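Local coordinates for protein triacylglycerol lipase (Clostridium botulinum, PDB 5AH1) that hydrolyses ester bonds as a zinc-binding alpha/beta-hydrolase of the triacylglycerol lipase class, and acts on synthetic polyesters, at residues 60-65 and 442-446; 125-130 and 302-307; 221-225 and 447-452; 232-238 and 308-313. One frame throughout, in Å; residues are numbered along the deposited sequence. Where two conformers were deposited one is given.

How the interactions relate
Two neighbourhoods are sampled. Interactions 1 and 3 lie on one side of the chain's centre and share helix 437-448: its last turns meet the 60-65 loop in interaction 1 and strand 221-227 in interaction 3, and Tyr443 OH joins Ser225 OG between them. Interactions 2 and 4 adjoin around the consecutive helices 304-308 and 310-317, linked by Thr305 O and Ser237 OG. Interaction 1 is partly exposed and largely aromatic; interaction 3 is buried, with thin leucine packing and one weak bond. Interactions 2 and 4 are buried too, but polar: carboxylates and carbonyls grip helix starts beside zinc in one and potassium in the other.

Interaction 1. Residues 60-65 and 442-446; sequences FPVEFP and DYASF
Four aromatic rings, Phe60, Phe64, Tyr443 and Phe446, cluster where an irregular, extended loop runs along a helix near its C-terminal end. The loop, 60-65, has no helix or strand; most of its residues are extended, with Pro61 (psi -17°) as the exception. Segment 442-446 is helical, with Phe446 N bonded to Asp442 O at 2.9 Å. The two backbones run in the same sense: Phe60 CA lies 6.4 Å from Asp442 CA, and Phe64 CA 5.6 Å from Phe446 CA. All four aromatics take chi1 t. Phe64 puts its ring edge against the face of Phe446, centroids 5.0 Å apart and planes at 68°, with Phe64 CD1 3.8 Å from Phe446 CE2. Phe64 CD1 also touches the backbone at Phe446 O, 3.4 Å away. Phe60 meets two rings obliquely: Phe60 CE1 is 3.4 Å from Tyr443 CD1 (planes at 31°), and Phe60 CE2 is 3.9 Å from Phe446 CD2 (planes at 55°). Val62 CG2 packs 3.9 Å from Phe446 CE2. At the exposed end, Phe60 CB touches Asp442 CB at 3.7 Å, and a water accepts from Phe60 N (2.8 Å) and donates to Asp442 OD2 (2.7 Å). The contact ties the loop between helix 49-54 and strand 80-83 to helix 437-448, while Trp439 and Trp331 extend the aromatic surface and Tyr443 OH reaches Ser225 and Trp331 on the central sheet's strands.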
loop_
_atom_site.group_PDB
_atom_site.type_symbol
_atom_site.label_atom_id
_atom_site.label_comp_id
_atom_site.label_asym_id
_atom_site.label_seq_id
_atom_site.Cartn_x
_atom_site.Cartn_y
_atom_site.Cartn_z
ATOM N N PHE A 60 4.188 5.683 -19.370
ATOM C CA PHE A 60 3.110 6.414 -18.735
ATOM C C PHE A 60 2.087 6.721 -19.838
ATOM O O PHE A 60 2.462 7.141 -20.927
ATOM C CB PHE A 60 3.633 7.671 -18.050
ATOM C CG PHE A 60 2.614 8.335 -17.204
ATOM C CD1 PHE A 60 2.371 7.868 -15.921
ATOM C CD2 PHE A 60 1.862 9.395 -17.682
ATOM C CE1 PHE A 60 1.393 8.436 -15.128
ATOM C CE2 PHE A 60 0.882 9.977 -16.890
ATOM C CZ PHE A 60 0.660 9.504 -15.609
ATOM N N PRO A 61 0.796 6.479 -19.584
ATOM C CA PRO A 61 -0.140 6.371 -20.717
ATOM C C PRO A 61 -0.748 7.668 -21.246
ATOM O O PRO A 61 -1.279 7.637 -22.347
ATOM C CB PRO A 61 -1.250 5.491 -20.152
ATOM C CG PRO A 61 -1.254 5.836 -18.707
ATOM C CD PRO A 61 0.187 5.989 -18.333
ATOM N N VAL A 62 -0.694 8.763 -20.497
ATOM C CA VAL A 62 -1.408 9.967 -20.899
ATOM C C VAL A 62 -0.579 11.209 -20.638
ATOM O O VAL A 62 0.347 11.213 -19.825
ATOM C CB VAL A 62 -2.769 10.104 -20.163
ATOM C CG1 VAL A 62 -3.669 8.918 -20.466
ATOM C CG2 VAL A 62 -2.566 10.227 -18.663
ATOM N N GLU A 63 -0.903 12.254 -21.381
ATOM C CA GLU A 63 -0.416 13.589 -21.079
ATOM C C GLU A 63 -1.416 14.266 -20.154
ATOM O O GLU A 63 -2.607 13.923 -20.126
ATOM C CB GLU A 63 -0.238 14.415 -22.359
ATOM C CG GLU A 63 0.954 13.993 -23.226
ATOM C CD GLU A 63 2.314 14.358 -22.615
ATOM O OE1 GLU A 63 2.503 15.521 -22.175
ATOM O OE2 GLU A 63 3.202 13.475 -22.581
ATOM N N PHE A 64 -0.930 15.216 -19.374
ATOM C CA PHE A 64 -1.813 15.982 -18.517
ATOM C C PHE A 64 -2.835 16.727 -19.382
ATOM O O PHE A 64 -2.505 17.199 -20.474
ATOM C CB PHE A 64 -1.029 16.968 -17.645
ATOM C CG PHE A 64 -1.874 17.603 -16.589
ATOM C CD1 PHE A 64 -2.125 16.933 -15.400
ATOM C CD2 PHE A 64 -2.468 18.835 -16.798
ATOM C CE1 PHE A 64 -2.941 17.488 -14.431
ATOM C CE2 PHE A 64 -3.289 19.389 -15.831
ATOM C CZ PHE A 64 -3.526 18.707 -14.650
ATOM N N PRO A 65 -4.096 16.817 -18.924
ATOM C CA PRO A 65 -5.106 17.487 -19.753
ATOM C C PRO A 65 -4.701 18.872 -20.254
ATOM O O PRO A 65 -4.201 19.705 -19.494
ATOM C CB PRO A 65 -6.307 17.595 -18.806
ATOM C CG PRO A 65 -6.172 16.450 -17.896
ATOM C CD PRO A 65 -4.688 16.257 -17.696
ATOM N N ASP A 442 7.473 10.633 -15.164
ATOM C CA ASP A 442 6.368 11.204 -15.916
ATOM C C ASP A 442 5.151 11.432 -15.035
ATOM O O ASP A 442 4.436 12.408 -15.218
ATOM C CB ASP A 442 5.998 10.323 -17.117
ATOM C CG ASP A 442 6.995 10.441 -18.259
ATOM O OD1 ASP A 442 7.861 11.345 -18.222
ATOM O OD2 ASP A 442 6.906 9.617 -19.195
ATOM N N TYR A 443 4.905 10.545 -14.071
ATOM C CA TYR A 443 3.764 10.741 -13.184
ATOM C C TYR A 443 3.997 11.937 -12.275
ATOM O O TYR A 443 3.077 12.708 -12.016
ATOM C CB TYR A 443 3.479 9.503 -12.336
ATOM C CG TYR A 443 2.136 9.508 -11.635
ATOM C CD1 TYR A 443 1.010 10.080 -12.218
ATOM C CD2 TYR A 443 1.979 8.893 -10.405
ATOM C CE1 TYR A 443 -0.214 10.052 -11.594
ATOM C CE2 TYR A 443 0.749 8.860 -9.781
ATOM C CZ TYR A 443 -0.339 9.439 -10.375
ATOM O OH TYR A 443 -1.591 9.392 -9.789
ATOM N N ALA A 444 5.227 12.095 -11.790
ATOM C CA ALA A 444 5.543 13.248 -10.947
ATOM C C ALA A 444 5.296 14.531 -11.735
ATOM O O ALA A 444 4.745 15.486 -11.202
ATOM C CB ALA A 444 6.982 13.202 -10.462
ATOM N N SER A 445 5.731 14.551 -12.990
ATOM C CA SER A 445 5.491 15.708 -13.858
ATOM C C SER A 445 3.980 15.961 -13.988
ATOM O O SER A 445 3.508 17.097 -13.848
ATOM C CB SER A 445 6.113 15.505 -15.238
ATOM O OG SER A 445 7.532 15.500 -15.171
ATOM N N PHE A 446 3.219 14.896 -14.238
ATOM C CA PHE A 446 1.770 14.976 -14.360
ATOM C C PHE A 446 1.184 15.638 -13.106
ATOM O O PHE A 446 0.423 16.599 -13.205
ATOM C CB PHE A 446 1.224 13.554 -14.593
ATOM C CG PHE A 446 -0.285 13.457 -14.744
ATOM C CD1 PHE A 446 -1.109 13.402 -13.633
ATOM C CD2 PHE A 446 -0.863 13.367 -15.999
ATOM C CE1 PHE A 446 -2.486 13.282 -13.767
ATOM C CE2 PHE A 446 -2.235 13.244 -16.137
ATOM C CZ PHE A 446 -3.048 13.197 -15.024
HETATM O O HOH W 1 6.737 6.887 -19.282
#

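Interaction 2. Residues 125-130 and 302-307; sequences VSSNWD and DIATYD. With ZN (zinc ion), chain B.
Asp302 (chi1 t) opens segment 302-307 and divides its carboxylate: OD2 binds zinc at 2.0 Å, while OD1 accepts from Ser127 OG at 2.7 Å. A water donates to Asp302 O (2.7 Å) and Asp130 OD2 (2.7 Å) and accepts from Ser127 N (3.0 Å); Gln273 also bonds Asp130 OD2. Ile303, extended and at the N-cap position, has its CA 4.2 Å from Ser127 CA; its CD1 reaches Val125 O at 3.3 Å. Ala304 N, first in the helix, donates to Val125 O (3.0 Å), and Ala304 CB sits 3.3 Å from Ser126 O. One turn on, Asp307 OD2 accepts from Asn128 N (2.8 Å); a water donates to Asp307 OD2 (2.7 Å) and accepts from Trp129 N (2.9 Å). Ser127 (chi1 p) caps helix 128-140, its OG accepting from Asp130 N at 3.0 Å. Asp130 OD1, in that helix's first turn, holds the zinc at 1.9 Å. With loop residue Asp302, His150 and His156 it completes a two-Asp, two-His site resembling that of zinc-containing bacterial lipases.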
loop_
_atom_site.group_PDB
_atom_site.type_symbol
_atom_site.label_atom_id
_atom_site.label_comp_id
_atom_site.label_asym_id
_atom_site.label_seq_id
_atom_site.Cartn_x
_atom_site.Cartn_y
_atom_site.Cartn_z
ATOM N N VAL A 125 2.770 -4.784 8.973
ATOM C CA VAL A 125 1.620 -5.664 9.154
ATOM C C VAL A 125 0.582 -5.115 10.131
ATOM O O VAL A 125 -0.304 -5.837 10.571
ATOM C CB VAL A 125 2.093 -7.073 9.610
ATOM C CG1 VAL A 125 3.012 -7.712 8.561
ATOM C CG2 VAL A 125 2.800 -7.033 10.967
ATOM N N SER A 126 0.692 -3.834 10.447
ATOM C CA SER A 126 -0.255 -3.179 11.336
ATOM C C SER A 126 -1.515 -2.715 10.604
ATOM O O SER A 126 -1.583 -2.721 9.372
ATOM C CB SER A 126 0.425 -2.032 12.070
ATOM O OG SER A 126 1.473 -2.552 12.878
ATOM N N SER A 127 -2.521 -2.293 11.367
ATOM C CA SER A 127 -3.759 -1.814 10.776
ATOM C C SER A 127 -3.544 -0.500 10.023
ATOM O O SER A 127 -2.566 0.204 10.220
ATOM C CB SER A 127 -4.795 -1.576 11.854
ATOM O OG SER A 127 -4.371 -0.517 12.694
ATOM N N ASN A 128 -4.495 -0.164 9.162
ATOM C CA ASN A 128 -4.445 1.116 8.461
ATOM C C ASN A 128 -4.535 2.301 9.426
ATOM O O ASN A 128 -3.882 3.320 9.210
ATOM C CB ASN A 128 -5.545 1.173 7.400
ATOM C CG ASN A 128 -5.141 0.455 6.138
ATOM O OD1 ASN A 128 -4.105 0.787 5.548
ATOM N ND2 ASN A 128 -5.950 -0.493 5.687
ATOM N N TRP A 129 -5.335 2.189 10.478
ATOM C CA TRP A 129 -5.352 3.242 11.491
ATOM C C TRP A 129 -3.951 3.428 12.080
ATOM O O TRP A 129 -3.412 4.547 12.146
ATOM C CB TRP A 129 -6.324 2.885 12.603
ATOM C CG TRP A 129 -6.333 3.862 13.755
ATOM C CD1 TRP A 129 -5.425 3.930 14.794
ATOM C CD2 TRP A 129 -7.296 4.905 14.006
ATOM N NE1 TRP A 129 -5.771 4.940 15.652
ATOM C CE2 TRP A 129 -6.913 5.547 15.199
ATOM C CE3 TRP A 129 -8.444 5.365 13.328
ATOM C CZ2 TRP A 129 -7.657 6.586 15.757
ATOM C CZ3 TRP A 129 -9.163 6.396 13.879
ATOM C CH2 TRP A 129 -8.765 7.006 15.069
ATOM N N ASP A 130 -3.341 2.325 12.515
ATOM C CA ASP A 130 -2.039 2.427 13.163
ATOM C C ASP A 130 -1.016 2.997 12.174
ATOM O O ASP A 130 -0.215 3.862 12.521
ATOM C CB ASP A 130 -1.559 1.070 13.686
ATOM C CG ASP A 130 -2.370 0.535 14.893
ATOM O OD1 ASP A 130 -3.393 1.144 15.307
ATOM O OD2 ASP A 130 -1.949 -0.516 15.438
ATOM N N ASP A 302 -7.728 -5.092 14.718
ATOM C CA ASP A 302 -6.762 -3.999 14.531
ATOM C C ASP A 302 -5.409 -4.482 14.008
ATOM O O ASP A 302 -4.375 -4.276 14.652
ATOM C CB ASP A 302 -6.600 -3.265 15.867
ATOM C CG ASP A 302 -5.800 -1.976 15.762
ATOM O OD1 ASP A 302 -5.958 -1.230 14.764
ATOM O OD2 ASP A 302 -5.035 -1.695 16.713
ATOM N N ILE A 303 -5.420 -5.130 12.846
ATOM C CA ILE A 303 -4.215 -5.738 12.274
ATOM C C ILE A 303 -4.367 -5.779 10.742
ATOM O O ILE A 303 -5.482 -5.733 10.242
ATOM C CB ILE A 303 -3.989 -7.137 12.928
ATOM C CG1 ILE A 303 -2.557 -7.631 12.722
ATOM C CG2 ILE A 303 -5.047 -8.118 12.463
ATOM C CD1 ILE A 303 -1.506 -6.826 13.479
ATOM N N ALA A 304 -3.261 -5.854 10.004
ATOM C CA ALA A 304 -3.355 -5.709 8.554
ATOM C C ALA A 304 -4.207 -6.783 7.878
ATOM O O ALA A 304 -4.912 -6.497 6.922
ATOM C CB ALA A 304 -1.967 -5.684 7.916
ATOM N N THR A 305 -4.116 -8.018 8.347
ATOM C CA THR A 305 -4.806 -9.124 7.702
ATOM C C THR A 305 -6.327 -8.921 7.709
ATOM O O THR A 305 -7.005 -9.259 6.729
ATOM C CB THR A 305 -4.364 -10.475 8.326
ATOM O OG1 THR A 305 -4.274 -10.349 9.743
ATOM C CG2 THR A 305 -2.997 -10.845 7.807
ATOM N N TYR A 306 -6.865 -8.321 8.769
ATOM C CA TYR A 306 -8.279 -7.965 8.794
ATOM C C TYR A 306 -8.568 -6.810 7.835
ATOM O O TYR A 306 -9.510 -6.855 7.037
ATOM C CB TYR A 306 -8.746 -7.603 10.203
ATOM C CG TYR A 306 -10.164 -7.089 10.190
ATOM C CD1 TYR A 306 -11.245 -7.957 10.149
ATOM C CD2 TYR A 306 -10.428 -5.726 10.165
ATOM C CE1 TYR A 306 -12.540 -7.487 10.110
ATOM C CE2 TYR A 306 -11.710 -5.252 10.113
ATOM C CZ TYR A 306 -12.767 -6.121 10.091
ATOM O OH TYR A 306 -14.051 -5.623 10.030
ATOM N N ASP A 307 -7.756 -5.763 7.907
ATOM C CA ASP A 307 -7.979 -4.564 7.100
ATOM C C ASP A 307 -7.850 -4.823 5.593
ATOM O O ASP A 307 -8.408 -4.074 4.780
ATOM C CB ASP A 307 -7.013 -3.463 7.550
ATOM C CG ASP A 307 -7.574 -2.592 8.683
ATOM O OD1 ASP A 307 -8.699 -2.870 9.168
ATOM O OD2 ASP A 307 -6.871 -1.626 9.070
HETATM ZN ZN ZN B . -4.261 0.118 16.703
HETATM O O HOH W 2 -1.986 -2.969 14.274
HETATM O O HOH W 3 -8.753 -1.464 6.106
HETATM O O HOH W 4 -7.571 0.355 10.706
#

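Interaction 3. Residues 221-225 and 447-452; sequences IHSVS and LSNLSR
His222 projects its ring edge at the chain that follows helix 437-448: NE2 gives a weak hydrogen bond to Leu450 O (3.4 Å), His222 CE1 lies 3.3 Å from Ser451 O, and Arg452 CA is 4.2 Å from His222 CE1. Its chi1 is t, and the chain turns a corner here before running on as a strand through Ser223, Val224 and Ser225. Ser223 and Ser225 direct their CA-to-CB bonds toward the other segment, Val224 away from it. Leu447 CD2 sits 3.9 Å from Ser223 OG and 4.3 Å from Ser225 OG; Leu450 CD1 is 4.1 Å from Ser223 CB. Both leucines are m,t. The backbones stay well apart, with Ser223 CA 8.1 Å from Leu447 CA and His222 CA 8.2 Å from Arg452 CA. Leu450 N donates to Leu447 O (3.1 Å), and the backbone is extended at Leu450. Ser223 OG pairs with His177 and Ser225 OG with Tyr443. Strand 221-227 lies between 176-181 and 327-331 in the parallel sheet, and the C-terminal helix 437-448 packs on it, as in an alpha/beta-hydrolase.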
loop_
_atom_site.group_PDB
_atom_site.type_symbol
_atom_site.label_atom_id
_atom_site.label_comp_id
_atom_site.label_asym_id
_atom_site.label_seq_id
_atom_site.Cartn_x
_atom_site.Cartn_y
_atom_site.Cartn_z
ATOM N N ILE A 221 -3.032 17.708 2.025
ATOM C CA ILE A 221 -2.880 16.702 0.983
ATOM C C ILE A 221 -3.522 17.203 -0.310
ATOM O O ILE A 221 -4.719 17.459 -0.350
ATOM C CB ILE A 221 -3.540 15.376 1.395
ATOM C CG1 ILE A 221 -3.086 14.952 2.808
ATOM C CG2 ILE A 221 -3.234 14.345 0.355
ATOM C CD1 ILE A 221 -1.595 14.819 2.990
ATOM N N HIS A 222 -2.718 17.385 -1.350
ATOM C CA HIS A 222 -3.257 17.837 -2.626
ATOM C C HIS A 222 -3.803 16.688 -3.467
ATOM O O HIS A 222 -4.813 16.843 -4.160
ATOM C CB HIS A 222 -2.198 18.605 -3.416
ATOM C CG HIS A 222 -2.765 19.441 -4.509
ATOM N ND1 HIS A 222 -3.852 20.266 -4.321
ATOM C CD2 HIS A 222 -2.382 19.600 -5.797
ATOM C CE1 HIS A 222 -4.113 20.899 -5.450
ATOM N NE2 HIS A 222 -3.249 20.499 -6.362
ATOM N N SER A 223 -3.125 15.547 -3.431
ATOM C CA SER A 223 -3.576 14.376 -4.146
ATOM C C SER A 223 -3.224 13.109 -3.406
ATOM O O SER A 223 -2.259 13.050 -2.652
ATOM C CB SER A 223 -2.973 14.335 -5.553
ATOM O OG SER A 223 -1.594 14.025 -5.530
ATOM N N VAL A 224 -4.040 12.101 -3.679
ATOM C CA VAL A 224 -3.883 10.737 -3.198
ATOM C C VAL A 224 -3.893 9.824 -4.418
ATOM O O VAL A 224 -4.847 9.827 -5.188
ATOM C CB VAL A 224 -5.055 10.366 -2.265
ATOM C CG1 VAL A 224 -5.186 8.851 -2.061
ATOM C CG2 VAL A 224 -4.898 11.085 -0.949
ATOM N N SER A 225 -2.814 9.069 -4.607
ATOM C CA SER A 225 -2.701 8.123 -5.706
ATOM C C SER A 225 -2.513 6.731 -5.137
ATOM O O SER A 225 -1.562 6.501 -4.380
ATOM C CB SER A 225 -1.507 8.454 -6.596
ATOM O OG SER A 225 -1.662 9.686 -7.264
ATOM N N LEU A 447 1.544 15.129 -11.926
ATOM C CA LEU A 447 0.993 15.644 -10.677
ATOM C C LEU A 447 1.318 17.128 -10.435
ATOM O O LEU A 447 0.538 17.866 -9.809
ATOM C CB LEU A 447 1.473 14.792 -9.498
ATOM C CG LEU A 447 0.948 13.354 -9.466
ATOM C CD1 LEU A 447 1.647 12.571 -8.360
ATOM C CD2 LEU A 447 -0.563 13.298 -9.262
ATOM N N SER A 448 2.470 17.574 -10.929
ATOM C CA SER A 448 2.891 18.969 -10.753
ATOM C C SER A 448 1.984 19.976 -11.481
ATOM O O SER A 448 2.018 21.169 -11.177
ATOM C CB SER A 448 4.334 19.165 -11.230
ATOM O OG SER A 448 4.405 19.333 -12.637
ATOM N N ASN A 449 1.163 19.500 -12.412
ATOM C CA ASN A 449 0.244 20.374 -13.127
ATOM C C ASN A 449 -1.056 20.639 -12.379
ATOM O O ASN A 449 -1.790 21.538 -12.756
ATOM C CB ASN A 449 -0.110 19.815 -14.491
ATOM C CG ASN A 449 1.072 19.706 -15.397
ATOM O OD1 ASN A 449 1.622 20.708 -15.864
ATOM N ND2 ASN A 449 1.474 18.485 -15.670
ATOM N N LEU A 450 -1.360 19.845 -11.354
ATOM C CA LEU A 450 -2.661 19.944 -10.716
ATOM C C LEU A 450 -2.908 21.297 -10.079
ATOM O O LEU A 450 -2.113 21.761 -9.265
ATOM C CB LEU A 450 -2.805 18.861 -9.655
ATOM C CG LEU A 450 -2.878 17.434 -10.189
ATOM C CD1 LEU A 450 -2.681 16.476 -9.021
ATOM C CD2 LEU A 450 -4.189 17.150 -10.915
ATOM N N SER A 451 -4.030 21.916 -10.438
ATOM C CA SER A 451 -4.358 23.257 -9.969
ATOM C C SER A 451 -5.112 23.235 -8.636
ATOM O O SER A 451 -5.531 22.183 -8.143
ATOM C CB SER A 451 -5.174 24.000 -11.027
ATOM O OG SER A 451 -6.383 23.324 -11.291
ATOM N N ARG A 452 -5.279 24.417 -8.052
ATOM C CA ARG A 452 -5.797 24.536 -6.696
ATOM C C ARG A 452 -7.292 24.212 -6.624
ATOM O O ARG A 452 -8.038 24.433 -7.590
ATOM C CB ARG A 452 -5.563 25.957 -6.184
ATOM C CG ARG A 452 -6.570 26.958 -6.745
ATOM C CD ARG A 452 -6.188 28.406 -6.474
ATOM N NE ARG A 452 -6.556 28.861 -5.131
ATOM C CZ ARG A 452 -7.786 29.210 -4.759
ATOM N NH1 ARG A 452 -8.799 29.140 -5.621
ATOM N NH2 ARG A 452 -8.012 29.621 -3.514
#

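Interaction 4. Residues 232-238 and 308-313; sequences DGTTLSD and LSTEGA. With K (potassium ion), chain D.
Asp238 grips the start of the opposing helix with both carboxylate oxygens: OD1 accepts from Thr310 N at 2.9 Å and OD2 from Thr310 OG1 at 2.7 Å. Asp238 is m and Thr310 p in chi1; OD2 also makes a salt bridge to Arg368. Thr234 N then bonds Leu308 O at 2.8 Å. Each segment has its own N-cap: Thr234 OG1 accepts from Leu236 N (3.1 Å), ahead of helix 235-239, and Ser309 OG from Gly312 N (3.1 Å), ahead of helix 310-317. Thr234 OG1 also bonds Val386 O, and Ser309 OG bonds Tyr306 O. A water accepts from Glu311 N at 3.0 Å and gives a weak bond to Asp238 OD1 at 3.1 Å. The backbones come closest at Gly233, whose CA lies 4.1 Å from Thr310 CA and 3.1 Å from Leu308 O. Its phi/psi of 83/179 and the lack of room for a CB, which would clash with Ser309 O and Thr310 CA, both call for glycine. Around this point, Ala313 CB lies 3.1 Å from Gly233 N, and Thr310 CG2 3.4 Å from Asp232 O and 4.0 Å from Thr235 CG2; farther along, Ser237 CB packs 4.2 Å from Leu308 CB. Past the capped turn, Ser237 O (2.8 Å) and Asp238 O (2.7 Å) bind potassium together with Met240 O, a site of main-chain carbonyls at the end of a short helix.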
loop_
_atom_site.group_PDB
_atom_site.type_symbol
_atom_site.label_atom_id
_atom_site.label_comp_id
_atom_site.label_asym_id
_atom_site.label_seq_id
_atom_site.Cartn_x
_atom_site.Cartn_y
_atom_site.Cartn_z
ATOM N N ASP A 232 -11.163 -2.224 -2.048
ATOM C CA ASP A 232 -12.247 -3.076 -1.563
ATOM C C ASP A 232 -11.725 -4.389 -0.967
ATOM O O ASP A 232 -12.461 -5.356 -0.877
ATOM C CB ASP A 232 -13.248 -3.381 -2.684
ATOM C CG ASP A 232 -14.087 -2.186 -3.066
ATOM O OD1 ASP A 232 -14.413 -1.356 -2.187
ATOM O OD2 ASP A 232 -14.454 -2.106 -4.261
ATOM N N GLY A 233 -10.479 -4.404 -0.512
ATOM C CA GLY A 233 -9.884 -5.609 0.042
ATOM C C GLY A 233 -9.333 -6.531 -1.032
ATOM O O GLY A 233 -9.402 -6.255 -2.235
ATOM N N THR A 234 -8.762 -7.632 -0.588
ATOM C CA THR A 234 -8.342 -8.683 -1.474
ATOM C C THR A 234 -8.836 -10.010 -0.938
ATOM O O THR A 234 -8.710 -10.310 0.249
ATOM C CB THR A 234 -6.810 -8.736 -1.647
ATOM O OG1 THR A 234 -6.507 -9.952 -2.317
ATOM C CG2 THR A 234 -6.045 -8.653 -0.311
ATOM N N THR A 235 -9.373 -10.828 -1.837
ATOM C CA THR A 235 -9.851 -12.143 -1.429
ATOM C C THR A 235 -8.710 -13.094 -1.082
ATOM O O THR A 235 -8.953 -14.142 -0.509
ATOM C CB THR A 235 -10.800 -12.776 -2.453
ATOM O OG1 THR A 235 -10.109 -13.043 -3.675
ATOM C CG2 THR A 235 -12.022 -11.897 -2.692
ATOM N N LEU A 236 -7.470 -12.693 -1.341
ATOM C CA LEU A 236 -6.330 -13.463 -0.844
ATOM C C LEU A 236 -6.352 -13.516 0.680
ATOM O O LEU A 236 -6.077 -14.563 1.285
ATOM C CB LEU A 236 -5.001 -12.899 -1.341
ATOM C CG LEU A 236 -3.764 -13.733 -0.988
ATOM C CD1 LEU A 236 -3.861 -15.145 -1.549
ATOM C CD2 LEU A 236 -2.529 -13.037 -1.490
ATOM N N SER A 237 -6.706 -12.409 1.327
ATOM C CA SER A 237 -6.870 -12.458 2.767
ATOM C C SER A 237 -8.098 -13.292 3.139
ATOM O O SER A 237 -8.024 -14.137 4.037
ATOM C CB SER A 237 -6.955 -11.077 3.400
ATOM O OG SER A 237 -7.193 -11.259 4.784
ATOM N N ASP A 238 -9.228 -13.064 2.478
ATOM C CA ASP A 238 -10.446 -13.797 2.802
ATOM C C ASP A 238 -10.219 -15.318 2.807
ATOM O O ASP A 238 -10.688 -16.023 3.693
ATOM C CB ASP A 238 -11.548 -13.508 1.793
ATOM C CG ASP A 238 -12.003 -12.059 1.771
ATOM O OD1 ASP A 238 -11.455 -11.203 2.465
ATOM O OD2 ASP A 238 -12.927 -11.768 0.989
ATOM N N LEU A 308 -7.092 -5.855 5.230
ATOM C CA LEU A 308 -6.926 -6.301 3.849
ATOM C C LEU A 308 -8.061 -7.153 3.325
ATOM O O LEU A 308 -8.209 -7.288 2.112
ATOM C CB LEU A 308 -5.623 -7.082 3.695
ATOM C CG LEU A 308 -4.348 -6.241 3.828
ATOM C CD1 LEU A 308 -3.134 -7.134 3.974
ATOM C CD2 LEU A 308 -4.163 -5.295 2.639
ATOM N N SER A 309 -8.824 -7.764 4.232
ATOM C CA SER A 309 -9.931 -8.618 3.820
ATOM C C SER A 309 -11.044 -7.763 3.229
ATOM O O SER A 309 -11.113 -6.554 3.482
ATOM C CB SER A 309 -10.474 -9.422 5.004
ATOM O OG SER A 309 -11.201 -8.625 5.924
ATOM N N THR A 310 -11.941 -8.366 2.457
ATOM C CA THR A 310 -13.012 -7.572 1.864
ATOM C C THR A 310 -13.941 -7.004 2.940
ATOM O O THR A 310 -14.366 -5.855 2.836
ATOM C CB THR A 310 -13.776 -8.359 0.791
ATOM O OG1 THR A 310 -14.358 -9.536 1.354
ATOM C CG2 THR A 310 -12.824 -8.740 -0.364
ATOM N N GLU A 311 -14.255 -7.788 3.973
ATOM C CA GLU A 311 -15.034 -7.262 5.086
ATOM C C GLU A 311 -14.353 -6.047 5.745
ATOM O O GLU A 311 -15.006 -5.048 6.079
ATOM C CB GLU A 311 -15.232 -8.364 6.124
ATOM C CG GLU A 311 -16.073 -7.972 7.346
ATOM C CD GLU A 311 -16.056 -9.036 8.444
ATOM O OE1 GLU A 311 -15.020 -9.729 8.572
ATOM O OE2 GLU A 311 -17.072 -9.180 9.166
ATOM N N GLY A 312 -13.055 -6.161 6.002
ATOM C CA GLY A 312 -12.340 -5.116 6.706
ATOM C C GLY A 312 -12.158 -3.866 5.860
ATOM O O GLY A 312 -12.236 -2.753 6.374
ATOM N N ALA A 313 -11.930 -4.055 4.570
ATOM C CA ALA A 313 -11.792 -2.924 3.650
ATOM C C ALA A 313 -13.145 -2.214 3.524
ATOM O O ALA A 313 -13.202 -0.980 3.491
ATOM C CB ALA A 313 -11.306 -3.408 2.310
HETATM K K K D . -9.398 -15.523 6.005
HETATM O O HOH W 5 -13.795 -10.680 4.421
#